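Long-range contacts in chitin deacetylase 1 (Bombyx mori, PDB 5ZNT), which hydrolyses the N-acetamido groups of N-acetylglucosamine residues in chitin, using a zinc ion and yielding chitosan and acetate: residues I27-L31 against Q308-N312; C13-F19 against W182-F188; P37-T43 against D297-M303; M213-R218 against G230-V234. All coordinates share one frame; numbering follows the deposited sequence.

Interaction 1: I27-L31 against Q308-N312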
loop_
_atom_site.group_PDB
_atom_site.type_symbol
_atom_site.label_atom_id
_atom_site.label_comp_id
_atom_site.label_asym_id
_atom_site.label_seq_id
_atom_site.Cartn_x
_atom_site.Cartn_y
_atom_site.Cartn_z
ATOM N N ILE A 27 -13.510 -6.256 15.048
ATOM C CA ILE A 27 -12.460 -7.177 14.627
ATOM C C ILE A 27 -13.064 -8.312 13.810
ATOM O O ILE A 27 -14.115 -8.855 14.187
ATOM C CB ILE A 27 -11.691 -7.695 15.852
ATOM C CG1 ILE A 27 -11.071 -6.528 16.613
ATOM C CG2 ILE A 27 -10.658 -8.726 15.456
ATOM C CD1 ILE A 27 -10.437 -6.936 17.961
ATOM N N PRO A 28 -12.458 -8.683 12.678
ATOM C CA PRO A 28 -12.941 -9.846 11.925
ATOM C C PRO A 28 -13.039 -11.088 12.801
ATOM O O PRO A 28 -12.226 -11.304 13.702
ATOM C CB PRO A 28 -11.889 -10.014 10.820
ATOM C CG PRO A 28 -11.363 -8.604 10.608
ATOM C CD PRO A 28 -11.399 -7.943 11.962
ATOM N N GLY A 29 -14.063 -11.899 12.538
ATOM C CA GLY A 29 -14.283 -13.110 13.321
ATOM C C GLY A 29 -14.594 -12.886 14.784
ATOM O O GLY A 29 -14.655 -13.857 15.545
ATOM N N ASP A 30 -14.789 -11.633 15.194
ATOM C CA ASP A 30 -15.052 -11.251 16.580
ATOM C C ASP A 30 -14.034 -11.866 17.541
ATOM O O ASP A 30 -14.359 -12.233 18.672
ATOM C CB ASP A 30 -16.484 -11.613 16.994
ATOM C CG ASP A 30 -16.916 -10.898 18.276
ATOM O OD1 ASP A 30 -16.679 -9.670 18.390
ATOM O OD2 ASP A 30 -17.472 -11.567 19.179
ATOM N N LEU A 31 -12.783 -11.966 17.095
ATOM C CA LEU A 31 -11.723 -12.389 17.994
ATOM C C LEU A 31 -11.505 -11.321 19.065
ATOM O O LEU A 31 -11.704 -10.126 18.811
ATOM C CB LEU A 31 -10.424 -12.636 17.224
ATOM C CG LEU A 31 -10.166 -14.020 16.612
ATOM C CD1 LEU A 31 -11.202 -14.370 15.588
ATOM C CD2 LEU A 31 -8.769 -14.094 15.976
ATOM N N GLN A 308 -5.620 -11.448 3.627
ATOM C CA GLN A 308 -5.637 -12.894 3.819
ATOM C C GLN A 308 -5.954 -13.249 5.270
ATOM O O GLN A 308 -6.697 -14.206 5.533
ATOM C CB GLN A 308 -4.305 -13.496 3.371
ATOM C CG GLN A 308 -4.173 -13.549 1.858
ATOM C CD GLN A 308 -2.771 -13.873 1.420
ATOM O OE1 GLN A 308 -1.800 -13.406 2.015
ATOM N NE2 GLN A 308 -2.652 -14.689 0.382
ATOM N N TRP A 309 -5.447 -12.460 6.221
ATOM C CA TRP A 309 -5.806 -12.668 7.622
ATOM C C TRP A 309 -7.279 -12.352 7.869
ATOM O O TRP A 309 -7.968 -13.103 8.570
ATOM C CB TRP A 309 -4.929 -11.810 8.527
ATOM C CG TRP A 309 -5.147 -12.067 10.004
ATOM C CD1 TRP A 309 -4.397 -12.876 10.813
ATOM C CD2 TRP A 309 -6.177 -11.514 10.836
ATOM N NE1 TRP A 309 -4.901 -12.871 12.095
ATOM C CE2 TRP A 309 -5.995 -12.047 12.135
ATOM C CE3 TRP A 309 -7.237 -10.634 10.609
ATOM C CZ2 TRP A 309 -6.833 -11.721 13.204
ATOM C CZ3 TRP A 309 -8.073 -10.310 11.671
ATOM C CH2 TRP A 309 -7.859 -10.848 12.956
ATOM N N VAL A 310 -7.777 -11.240 7.319
ATOM C CA VAL A 310 -9.193 -10.896 7.483
ATOM C C VAL A 310 -10.074 -12.028 6.987
ATOM O O VAL A 310 -11.145 -12.296 7.545
ATOM C CB VAL A 310 -9.514 -9.573 6.762
ATOM C CG1 VAL A 310 -11.031 -9.325 6.720
ATOM C CG2 VAL A 310 -8.827 -8.419 7.464
ATOM N N GLN A 311 -9.642 -12.705 5.931
ATOM C CA GLN A 311 -10.445 -13.756 5.332
ATOM C C GLN A 311 -10.391 -15.049 6.131
ATOM O O GLN A 311 -11.245 -15.922 5.940
ATOM C CB GLN A 311 -9.980 -14.003 3.892
ATOM C CG GLN A 311 -10.320 -12.847 2.922
ATOM C CD GLN A 311 -9.718 -13.058 1.535
ATOM O OE1 GLN A 311 -8.612 -13.590 1.393
ATOM N NE2 GLN A 311 -10.453 -12.667 0.513
ATOM N N ASN A 312 -9.402 -15.196 7.006
ATOM C CA ASN A 312 -9.270 -16.388 7.840
ATOM C C ASN A 312 -8.577 -15.979 9.130
ATOM O O ASN A 312 -7.385 -16.233 9.330
ATOM C CB ASN A 312 -8.504 -17.492 7.104
ATOM C CG ASN A 312 -8.298 -18.724 7.962
ATOM O OD1 ASN A 312 -8.947 -18.883 8.996
ATOM N ND2 ASN A 312 -7.375 -19.597 7.546
#
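A type II beta turn, I27 to D30, presses its proline against the last turn of helix 303-311, where P28 meets W309 and V310 in a wholly apolar contact. The turn is closed by a backbone hydrogen bond from D30 N to I27 O (3.0 Å); the residues suit its two corners, proline fitting the phi of the first and G29 the positive phi (64°) of the second. The pyrrolidine ring crosses the indole at about a right angle and comes to the edge of its six-membered ring, P28 CG lying 3.9 Å from W309 CZ3. The same P28 CG reaches V310 CG1 at 4.0 Å, so one ring atom touches two successive helix residues. W309 extends this far because its CG is anti to the backbone N (chi1 -174°), which swings the indole out from the helix. Farther round the rim, I27 CG2 sits 4.3 Å from W309 CH2, while L31 CD2 approaches W309 CZ2 obliquely at 4.1 Å. No hydrogen bond crosses the contact; the indole NE1 is satisfied by R314 O, beyond the helix end. W182 and W325 also meet the W309 ring, both with planes inclined at about 25°. The turn of the N-terminal loop lies against the aromatic cluster of W309, W182 and F19 at the C-terminal end of helix 303-311, with V310 touching W209 of strand 209-214.

Interaction 2: C13-F19 against W182-F188. Unlike the reference sequence in segment 182-188: W182 (reference Cys).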
loop_
_atom_site.group_PDB
_atom_site.type_symbol
_atom_site.label_atom_id
_atom_site.label_comp_id
_atom_site.label_asym_id
_atom_site.label_seq_id
_atom_site.Cartn_x
_atom_site.Cartn_y
_atom_site.Cartn_z
ATOM N N CYS A 13 -23.143 -10.062 4.616
ATOM C CA CYS A 13 -21.732 -9.753 4.403
ATOM C C CYS A 13 -20.929 -10.731 5.257
ATOM O O CYS A 13 -20.708 -10.481 6.445
ATOM C CB CYS A 13 -21.433 -8.314 4.753
ATOM S SG CYS A 13 -19.700 -7.830 4.445
ATOM N N VAL A 14 -20.503 -11.845 4.654
ATOM C CA VAL A 14 -19.870 -12.941 5.379
ATOM C C VAL A 14 -18.486 -13.219 4.806
ATOM O O VAL A 14 -18.279 -13.172 3.583
ATOM C CB VAL A 14 -20.747 -14.218 5.361
ATOM C CG1 VAL A 14 -22.126 -13.921 5.948
ATOM C CG2 VAL A 14 -20.880 -14.796 3.943
ATOM N N LEU A 15 -17.536 -13.511 5.698
ATOM C CA LEU A 15 -16.182 -13.863 5.290
ATOM C C LEU A 15 -16.218 -15.117 4.420
ATOM O O LEU A 15 -17.091 -15.972 4.592
ATOM C CB LEU A 15 -15.292 -14.097 6.516
ATOM C CG LEU A 15 -15.026 -12.872 7.396
ATOM C CD1 LEU A 15 -14.168 -13.224 8.618
ATOM C CD2 LEU A 15 -14.376 -11.757 6.567
ATOM N N PRO A 16 -15.276 -15.266 3.481
ATOM C CA PRO A 16 -14.141 -14.378 3.218
ATOM C C PRO A 16 -14.381 -13.350 2.117
ATOM O O PRO A 16 -13.475 -12.579 1.788
ATOM C CB PRO A 16 -13.064 -15.358 2.776
ATOM C CG PRO A 16 -13.855 -16.342 1.956
ATOM C CD PRO A 16 -15.164 -16.513 2.702
ATOM N N ASP A 17 -15.572 -13.361 1.523
ATOM C CA ASP A 17 -15.822 -12.464 0.403
ATOM C C ASP A 17 -16.067 -11.035 0.860
ATOM O O ASP A 17 -15.817 -10.086 0.104
ATOM C CB ASP A 17 -17.023 -12.960 -0.404
ATOM C CG ASP A 17 -16.850 -14.381 -0.875
ATOM O OD1 ASP A 17 -15.683 -14.820 -1.012
ATOM O OD2 ASP A 17 -17.875 -15.056 -1.110
ATOM N N CYS A 18 -16.550 -10.862 2.083
ATOM C CA CYS A 18 -17.116 -9.586 2.475
ATOM C C CYS A 18 -16.860 -9.387 3.958
ATOM O O CYS A 18 -17.037 -10.311 4.762
ATOM C CB CYS A 18 -18.621 -9.533 2.148
ATOM S SG CYS A 18 -19.453 -7.938 2.410
ATOM N N PHE A 19 -16.430 -8.182 4.313
ATOM C CA PHE A 19 -16.297 -7.832 5.711
ATOM C C PHE A 19 -16.729 -6.391 5.917
ATOM O O PHE A 19 -16.272 -5.487 5.212
ATOM C CB PHE A 19 -14.864 -8.034 6.231
ATOM C CG PHE A 19 -14.719 -7.642 7.661
ATOM C CD1 PHE A 19 -15.377 -8.363 8.654
ATOM C CD2 PHE A 19 -13.998 -6.523 8.019
ATOM C CE1 PHE A 19 -15.279 -7.989 9.974
ATOM C CE2 PHE A 19 -13.894 -6.147 9.351
ATOM C CZ PHE A 19 -14.541 -6.877 10.324
ATOM N N TRP A 182 -10.711 -0.992 10.850
ATOM C CA TRP A 182 -10.273 -2.165 10.112
ATOM C C TRP A 182 -10.588 -1.979 8.625
ATOM O O TRP A 182 -11.501 -1.219 8.272
ATOM C CB TRP A 182 -10.977 -3.424 10.640
ATOM C CG TRP A 182 -10.321 -3.967 11.874
ATOM C CD1 TRP A 182 -10.457 -3.501 13.165
ATOM C CD2 TRP A 182 -9.388 -5.056 11.935
ATOM N NE1 TRP A 182 -9.668 -4.251 14.019
ATOM C CE2 TRP A 182 -9.015 -5.214 13.289
ATOM C CE3 TRP A 182 -8.860 -5.937 10.975
ATOM C CZ2 TRP A 182 -8.111 -6.190 13.703
ATOM C CZ3 TRP A 182 -7.955 -6.906 11.391
ATOM C CH2 TRP A 182 -7.599 -7.029 12.746
ATOM N N PRO A 183 -9.859 -2.661 7.735
ATOM C CA PRO A 183 -10.251 -2.665 6.315
ATOM C C PRO A 183 -11.706 -3.084 6.170
ATOM O O PRO A 183 -12.275 -3.739 7.050
ATOM C CB PRO A 183 -9.315 -3.700 5.673
ATOM C CG PRO A 183 -8.100 -3.707 6.562
ATOM C CD PRO A 183 -8.617 -3.425 7.977
ATOM N N TYR A 184 -12.305 -2.700 5.046
ATOM C CA TYR A 184 -13.689 -3.051 4.773
ATOM C C TYR A 184 -13.841 -3.264 3.274
ATOM O O TYR A 184 -13.029 -2.781 2.480
ATOM C CB TYR A 184 -14.650 -1.969 5.309
ATOM C CG TYR A 184 -14.359 -0.574 4.811
ATOM C CD1 TYR A 184 -14.877 -0.128 3.594
ATOM C CD2 TYR A 184 -13.581 0.305 5.558
ATOM C CE1 TYR A 184 -14.610 1.141 3.124
ATOM C CE2 TYR A 184 -13.296 1.578 5.093
ATOM C CZ TYR A 184 -13.815 1.986 3.876
ATOM O OH TYR A 184 -13.552 3.245 3.410
ATOM N N THR A 185 -14.852 -4.037 2.884
ATOM C CA THR A 185 -15.162 -4.151 1.465
ATOM C C THR A 185 -16.167 -3.073 1.072
ATOM O O THR A 185 -16.859 -2.494 1.911
ATOM C CB THR A 185 -15.703 -5.540 1.102
ATOM O OG1 THR A 185 -16.975 -5.747 1.715
ATOM C CG2 THR A 185 -14.751 -6.626 1.565
ATOM N N MET A 186 -16.211 -2.772 -0.218
ATOM C CA MET A 186 -17.049 -1.688 -0.695
ATOM C C MET A 186 -18.440 -2.158 -1.134
ATOM O O MET A 186 -19.152 -1.395 -1.792
ATOM C CB MET A 186 -16.358 -0.948 -1.847
ATOM C CG MET A 186 -15.030 -0.250 -1.492
ATOM S SD MET A 186 -15.206 1.134 -0.332
ATOM C CE MET A 186 -16.769 1.783 -0.820
ATOM N N TYR A 187 -18.839 -3.389 -0.792
ATOM C CA TYR A 187 -20.197 -3.828 -1.118
ATOM C C TYR A 187 -21.242 -2.991 -0.387
ATOM O O TYR A 187 -22.365 -2.821 -0.877
ATOM C CB TYR A 187 -20.401 -5.290 -0.739
ATOM C CG TYR A 187 -19.675 -6.329 -1.556
ATOM C CD1 TYR A 187 -20.067 -6.621 -2.864
ATOM C CD2 TYR A 187 -18.632 -7.069 -0.996
ATOM C CE1 TYR A 187 -19.424 -7.605 -3.600
ATOM C CE2 TYR A 187 -17.981 -8.053 -1.726
ATOM C CZ TYR A 187 -18.384 -8.321 -3.021
ATOM O OH TYR A 187 -17.718 -9.303 -3.722
ATOM N N PHE A 188 -20.893 -2.486 0.788
ATOM C CA PHE A 188 -21.773 -1.726 1.657
ATOM C C PHE A 188 -21.185 -0.341 1.847
ATOM O O PHE A 188 -19.999 -0.107 1.582
ATOM C CB PHE A 188 -21.960 -2.441 3.002
ATOM C CG PHE A 188 -22.670 -3.754 2.871
ATOM C CD1 PHE A 188 -21.964 -4.920 2.645
ATOM C CD2 PHE A 188 -24.058 -3.812 2.914
ATOM C CE1 PHE A 188 -22.620 -6.136 2.491
ATOM C CE2 PHE A 188 -24.723 -5.028 2.763
ATOM C CZ PHE A 188 -24.000 -6.191 2.551
#
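The small disulfide-closed loop C13-C18 docks on the strip around strand 184-185, with its sulfurs facing T185, Y187 and F188. One backbone hydrogen bond joins the segments: T185 N donates to F19 O over 3.1 Å with an N-H...O angle of 170°, adding F19 alongside the strand. C13 CB packs obliquely against the F188 ring, 3.4 Å from CE1, whereas C18 SG lies in the plane of that ring, at its edge, 3.6 Å from F188 CE1. C18 SG also makes an oblique sulfur-aromatic contact with Y187, 3.6 Å from CD2, and lies 3.4 Å from T185 OG1. Were F188 cut back to an alanine, C13 CB and C18 SG would probably lose the ring they rest on, letting the disulfide loop shift. A chi1 of 179°, which sets CG opposite the backbone N, sends the F19 ring back along the strip, where its CD2 edge meets P183 O at 3.4 Å in the ring plane and its CE2 touches W182 CB. T185 CG2 packs 3.6 Å from F19 N, which is buried without a polar partner. Mainly apolar and sulfur-aromatic, with a single hydrogen bond across it, the contact probably depends mostly on shape fit.

Interaction 3: P37-T43 against D297-M303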
loop_
_atom_site.group_PDB
_atom_site.type_symbol
_atom_site.label_atom_id
_atom_site.label_comp_id
_atom_site.label_asym_id
_atom_site.label_seq_id
_atom_site.Cartn_x
_atom_site.Cartn_y
_atom_site.Cartn_z
ATOM N N PRO A 37 -3.124 -10.638 16.366
ATOM C CA PRO A 37 -1.799 -10.094 16.018
ATOM C C PRO A 37 -1.936 -8.657 15.522
ATOM O O PRO A 37 -2.823 -8.344 14.722
ATOM C CB PRO A 37 -1.310 -11.012 14.889
ATOM C CG PRO A 37 -2.316 -12.111 14.771
ATOM C CD PRO A 37 -3.591 -11.624 15.388
ATOM N N GLN A 38 -1.078 -7.781 16.021
ATOM C CA GLN A 38 -1.053 -6.394 15.569
ATOM C C GLN A 38 -0.312 -6.336 14.234
ATOM O O GLN A 38 0.907 -6.504 14.183
ATOM C CB GLN A 38 -0.370 -5.506 16.601
ATOM C CG GLN A 38 -0.279 -4.036 16.188
ATOM C CD GLN A 38 -1.659 -3.415 15.917
ATOM O OE1 GLN A 38 -2.442 -3.191 16.848
ATOM N NE2 GLN A 38 -1.947 -3.110 14.640
ATOM N N MET A 39 -1.043 -6.100 13.158
ATOM C CA MET A 39 -0.448 -5.989 11.835
ATOM C C MET A 39 0.015 -4.561 11.583
ATOM O O MET A 39 -0.666 -3.599 11.951
ATOM C CB MET A 39 -1.460 -6.413 10.773
ATOM C CG MET A 39 -1.758 -7.903 10.821
ATOM S SD MET A 39 -3.108 -8.363 9.716
ATOM C CE MET A 39 -4.527 -8.417 10.820
ATOM N N ILE A 40 1.186 -4.428 10.959
ATOM C CA ILE A 40 1.703 -3.133 10.531
ATOM C C ILE A 40 1.998 -3.237 9.039
ATOM O O ILE A 40 2.695 -4.158 8.610
ATOM C CB ILE A 40 2.962 -2.729 11.322
ATOM C CG1 ILE A 40 2.633 -2.722 12.830
ATOM C CG2 ILE A 40 3.451 -1.326 10.909
ATOM C CD1 ILE A 40 3.833 -2.398 13.737
ATOM N N THR A 41 1.457 -2.310 8.252
ATOM C CA THR A 41 1.689 -2.287 6.804
ATOM C C THR A 41 2.571 -1.084 6.494
ATOM O O THR A 41 2.085 0.035 6.351
ATOM C CB THR A 41 0.387 -2.228 6.005
ATOM O OG1 THR A 41 -0.353 -1.043 6.329
ATOM C CG2 THR A 41 -0.486 -3.447 6.292
ATOM N N ILE A 42 3.879 -1.321 6.427
ATOM C CA ILE A 42 4.783 -0.332 5.863
ATOM C C ILE A 42 4.569 -0.289 4.356
ATOM O O ILE A 42 4.562 -1.333 3.698
ATOM C CB ILE A 42 6.237 -0.697 6.179
ATOM C CG1 ILE A 42 6.489 -0.708 7.688
ATOM C CG2 ILE A 42 7.195 0.247 5.450
ATOM C CD1 ILE A 42 7.817 -1.417 8.028
ATOM N N THR A 43 4.389 0.911 3.798
ATOM C CA THR A 43 4.279 1.050 2.350
ATOM C C THR A 43 5.210 2.149 1.868
ATOM O O THR A 43 5.608 3.032 2.635
ATOM C CB THR A 43 2.836 1.356 1.883
ATOM O OG1 THR A 43 2.495 2.720 2.191
ATOM C CG2 THR A 43 1.812 0.419 2.562
ATOM N N ASP A 297 3.711 -10.512 19.275
ATOM C CA ASP A 297 2.362 -10.415 18.728
ATOM C C ASP A 297 2.220 -9.296 17.693
ATOM O O ASP A 297 1.099 -8.844 17.435
ATOM C CB ASP A 297 1.350 -10.216 19.867
ATOM C CG ASP A 297 1.693 -9.033 20.756
ATOM O OD1 ASP A 297 2.749 -8.397 20.536
ATOM O OD2 ASP A 297 0.912 -8.730 21.691
ATOM N N VAL A 298 3.324 -8.849 17.092
ATOM C CA VAL A 298 3.321 -7.775 16.097
ATOM C C VAL A 298 3.942 -8.326 14.812
ATOM O O VAL A 298 5.043 -8.885 14.848
ATOM C CB VAL A 298 4.089 -6.534 16.595
ATOM C CG1 VAL A 298 4.318 -5.511 15.449
ATOM C CG2 VAL A 298 3.348 -5.859 17.761
ATOM N N TYR A 299 3.241 -8.169 13.690
ATOM C CA TYR A 299 3.703 -8.642 12.382
ATOM C C TYR A 299 3.723 -7.487 11.381
ATOM O O TYR A 299 2.706 -6.811 11.192
ATOM C CB TYR A 299 2.786 -9.734 11.828
ATOM C CG TYR A 299 2.986 -11.097 12.439
ATOM C CD1 TYR A 299 2.511 -11.381 13.725
ATOM C CD2 TYR A 299 3.626 -12.109 11.728
ATOM C CE1 TYR A 299 2.681 -12.651 14.291
ATOM C CE2 TYR A 299 3.795 -13.373 12.280
ATOM C CZ TYR A 299 3.321 -13.632 13.559
ATOM O OH TYR A 299 3.489 -14.887 14.088
ATOM N N PHE A 300 4.868 -7.296 10.719
ATOM C CA PHE A 300 4.980 -6.385 9.576
ATOM C C PHE A 300 4.687 -7.190 8.323
ATOM O O PHE A 300 5.479 -8.060 7.941
ATOM C CB PHE A 300 6.374 -5.768 9.515
ATOM C CG PHE A 300 6.688 -4.877 10.681
ATOM C CD1 PHE A 300 7.094 -5.419 11.890
ATOM C CD2 PHE A 300 6.578 -3.495 10.570
ATOM C CE1 PHE A 300 7.375 -4.603 12.975
ATOM C CE2 PHE A 300 6.886 -2.669 11.650
ATOM C CZ PHE A 300 7.266 -3.225 12.852
ATOM N N VAL A 301 3.535 -6.922 7.699
ATOM C CA VAL A 301 3.018 -7.720 6.600
ATOM C C VAL A 301 2.641 -6.825 5.417
ATOM O O VAL A 301 2.486 -5.604 5.545
ATOM C CB VAL A 301 1.794 -8.553 7.051
ATOM C CG1 VAL A 301 2.207 -9.589 8.129
ATOM C CG2 VAL A 301 0.720 -7.627 7.594
ATOM N N THR A 302 2.464 -7.458 4.258
ATOM C CA THR A 302 1.968 -6.744 3.087
ATOM C C THR A 302 0.474 -6.466 3.221
ATOM O O THR A 302 -0.225 -7.034 4.067
ATOM C CB THR A 302 2.210 -7.545 1.814
ATOM O OG1 THR A 302 1.341 -8.683 1.796
ATOM C CG2 THR A 302 3.658 -8.030 1.730
ATOM N N MET A 303 -0.031 -5.617 2.326
ATOM C CA MET A 303 -1.468 -5.337 2.308
ATOM C C MET A 303 -2.267 -6.580 1.961
ATOM O O MET A 303 -3.306 -6.853 2.570
ATOM C CB MET A 303 -1.777 -4.235 1.301
ATOM C CG MET A 303 -0.947 -3.013 1.485
ATOM S SD MET A 303 -1.679 -2.023 2.768
ATOM C CE MET A 303 -2.260 -0.713 1.802
HETATM O O HOH W 1 2.719 -3.354 3.835
#
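I40 turns CG1 anti to its carbonyl carbon (chi1 -57°) and F300 does likewise with its ring (chi1 -65°), so the two side chains run side by side on one face of the parallel sheet in the deacetylase domain, a distorted beta/alpha barrel as in other CE4 enzymes. I40 CD1 touches both V298 CG1 and F300 CZ, 3.6 Å from each. Farther along, I42 CD1 closes on F300 CD2 at 3.5 Å, approaching the ring obliquely. With an alanine for I40, a gap would probably open beside V298 CG1 and the F300 ring, less held on that side. On the other face M39 CB meets V301 CG2 at 4.0 Å, and P37 packs beside Y299. I40, V298 and F300, beta-branched or aromatic, suit burial here; helix 243-258 packs over Q38 and V298, and helix 303-311 over M39 and V301. The strands run at 23° in parallel register, Q38, M39 and I40 facing V298, Y299 and F300. Four backbone hydrogen bonds join them, from Q38 N to D297 O (2.8 Å) at the start to V301 N to I40 O (3.0 Å) at the end. Beyond this the chains part: T302 caps helix 303-311, M303 SD lies across T41, and the I42 backbone hydrogen-bonds to T75 of strand 75-78. In the opening fork a water donates to both I42 O (2.7 Å) and V301 O (2.8 Å).

Interaction 4: M213-R218 against G230-V234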
loop_
_atom_site.group_PDB
_atom_site.type_symbol
_atom_site.label_atom_id
_atom_site.label_comp_id
_atom_site.label_asym_id
_atom_site.label_seq_id
_atom_site.Cartn_x
_atom_site.Cartn_y
_atom_site.Cartn_z
ATOM N N MET A 213 -6.918 4.001 4.913
ATOM C CA MET A 213 -5.741 4.709 5.407
ATOM C C MET A 213 -6.186 5.534 6.612
ATOM O O MET A 213 -6.654 6.661 6.473
ATOM C CB MET A 213 -5.125 5.576 4.308
ATOM C CG MET A 213 -4.638 4.763 3.086
ATOM S SD MET A 213 -4.034 5.812 1.710
ATOM C CE MET A 213 -2.508 6.450 2.368
ATOM N N ASN A 214 -6.044 4.950 7.807
ATOM C CA ASN A 214 -6.339 5.682 9.034
ATOM C C ASN A 214 -5.346 6.811 9.216
ATOM O O ASN A 214 -4.134 6.594 9.164
ATOM C CB ASN A 214 -6.266 4.756 10.250
ATOM C CG ASN A 214 -7.397 3.774 10.301
ATOM O OD1 ASN A 214 -8.532 4.138 10.608
ATOM N ND2 ASN A 214 -7.100 2.505 10.013
ATOM N N GLU A 215 -5.849 8.019 9.467
ATOM C CA GLU A 215 -4.947 9.101 9.827
ATOM C C GLU A 215 -4.239 8.773 11.134
ATOM O O GLU A 215 -4.792 8.113 12.013
ATOM C CB GLU A 215 -5.709 10.414 9.983
ATOM C CG GLU A 215 -6.198 11.005 8.675
ATOM C CD GLU A 215 -6.811 12.382 8.895
ATOM O OE1 GLU A 215 -7.394 12.606 9.983
ATOM O OE2 GLU A 215 -6.700 13.226 7.993
ATOM N N LEU A 216 -3.002 9.224 11.249
ATOM C CA LEU A 216 -2.255 9.071 12.480
ATOM C C LEU A 216 -2.373 10.360 13.296
ATOM O O LEU A 216 -2.605 11.439 12.749
ATOM C CB LEU A 216 -0.786 8.741 12.193
ATOM C CG LEU A 216 -0.391 7.258 11.971
ATOM C CD1 LEU A 216 -1.360 6.487 11.137
ATOM C CD2 LEU A 216 1.001 7.175 11.342
ATOM N N ASP A 217 -2.234 10.220 14.616
ATOM C CA ASP A 217 -2.330 11.329 15.567
ATOM C C ASP A 217 -0.956 11.977 15.675
ATOM O O ASP A 217 0.006 11.352 16.131
ATOM C CB ASP A 217 -2.833 10.805 16.917
ATOM C CG ASP A 217 -3.002 11.900 17.980
ATOM O OD1 ASP A 217 -2.694 13.086 17.741
ATOM O OD2 ASP A 217 -3.458 11.545 19.083
ATOM N N ARG A 218 -0.845 13.217 15.221
ATOM C CA ARG A 218 0.454 13.874 15.195
ATOM C C ARG A 218 0.718 14.715 16.442
ATOM O O ARG A 218 1.739 15.408 16.498
ATOM C CB ARG A 218 0.545 14.764 13.966
ATOM C CG ARG A 218 -0.461 15.867 14.100
ATOM C CD ARG A 218 -0.131 17.027 13.265
ATOM N NE ARG A 218 -0.669 16.846 11.932
ATOM C CZ ARG A 218 -0.727 17.819 11.039
ATOM N NH1 ARG A 218 -0.286 19.034 11.372
ATOM N NH2 ARG A 218 -1.226 17.578 9.828
ATOM N N GLY A 230 -5.404 14.859 11.792
ATOM C CA GLY A 230 -4.474 13.752 11.661
ATOM C C GLY A 230 -3.672 13.853 10.369
ATOM O O GLY A 230 -3.738 14.835 9.628
ATOM N N CYS A 231 -2.900 12.799 10.088
ATOM C CA CYS A 231 -2.137 12.764 8.842
ATOM C C CYS A 231 -2.018 11.319 8.383
ATOM O O CYS A 231 -1.739 10.431 9.195
ATOM C CB CYS A 231 -0.744 13.397 9.010
ATOM S SG CYS A 231 0.170 12.831 10.488
ATOM N N ALA A 232 -2.254 11.080 7.091
ATOM C CA ALA A 232 -2.216 9.710 6.586
ATOM C C ALA A 232 -0.818 9.351 6.084
ATOM O O ALA A 232 -0.200 8.405 6.581
ATOM C CB ALA A 232 -3.282 9.517 5.497
ATOM N N MET A 233 -0.297 10.099 5.118
ATOM C CA MET A 233 1.091 9.917 4.710
ATOM C C MET A 233 2.002 10.464 5.793
ATOM O O MET A 233 1.799 11.582 6.284
ATOM C CB MET A 233 1.369 10.619 3.381
ATOM C CG MET A 233 0.446 10.205 2.237
ATOM S SD MET A 233 0.569 8.436 1.851
ATOM C CE MET A 233 2.321 8.319 1.450
ATOM N N VAL A 234 3.021 9.685 6.157
ATOM C CA VAL A 234 3.904 10.114 7.238
ATOM C C VAL A 234 4.526 11.468 6.920
ATOM O O VAL A 234 4.614 12.342 7.790
ATOM C CB VAL A 234 4.975 9.046 7.520
ATOM C CG1 VAL A 234 5.930 9.531 8.594
ATOM C CG2 VAL A 234 4.304 7.751 7.953
HETATM O O HOH W 2 -8.448 14.721 11.016
#
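A single antiparallel beta bridge between L216 and C231 ties the chain just past strand 209-214 to the loop that leads to helix 243-258. It is a hydrogen-bonded pair. L216 N donates to C231 O over 2.7 Å, almost straight at 176° but from above the carbonyl plane; in return C231 N reaches a lone pair of L216 O, in plane, at 3.0 Å. Glycine suits position 230, because a CB there would collide with E215 CB and L216 O. A water bridges the same corner, donating a hydrogen bond to E215 OE1 (2.6 Å) and accepting one from G230 N (3.1 Å), while E215 OE2 is held by H195. At the strand end, the flexible thioether of M213 brings CE to M233 SD at 3.7 Å; the M233 side chain lies about 7 Å from the zinc ion. C231 is crosslinked to C237, which fixes the loop further. L216 packs on F249 and N253 of helix 243-258, and M213 and M233 both rest on Y268 of strand 265-270.

Interactions 1 and 2 have centres 10 Å apart and touch through W182 against W309 and P28, and their segments alternate along the chain, which is consistent with the N-terminal loops being held against the rest of the domain. M39 reaches W182 and W309, joining interaction 3 to this aromatic cluster; strand 298-300 of interaction 3 leads directly into helix 303-311 of interaction 1. Interaction 4, 16 Å from interaction 3 between centres, is nested inside the loops closed by interactions 1 and 3. It follows interaction 2 in sequence and shares a sheet with it through strands 184-185 and 209-214. The N-terminal contacts lie away from the zinc, which the far ends of interactions 3 and 4 approach.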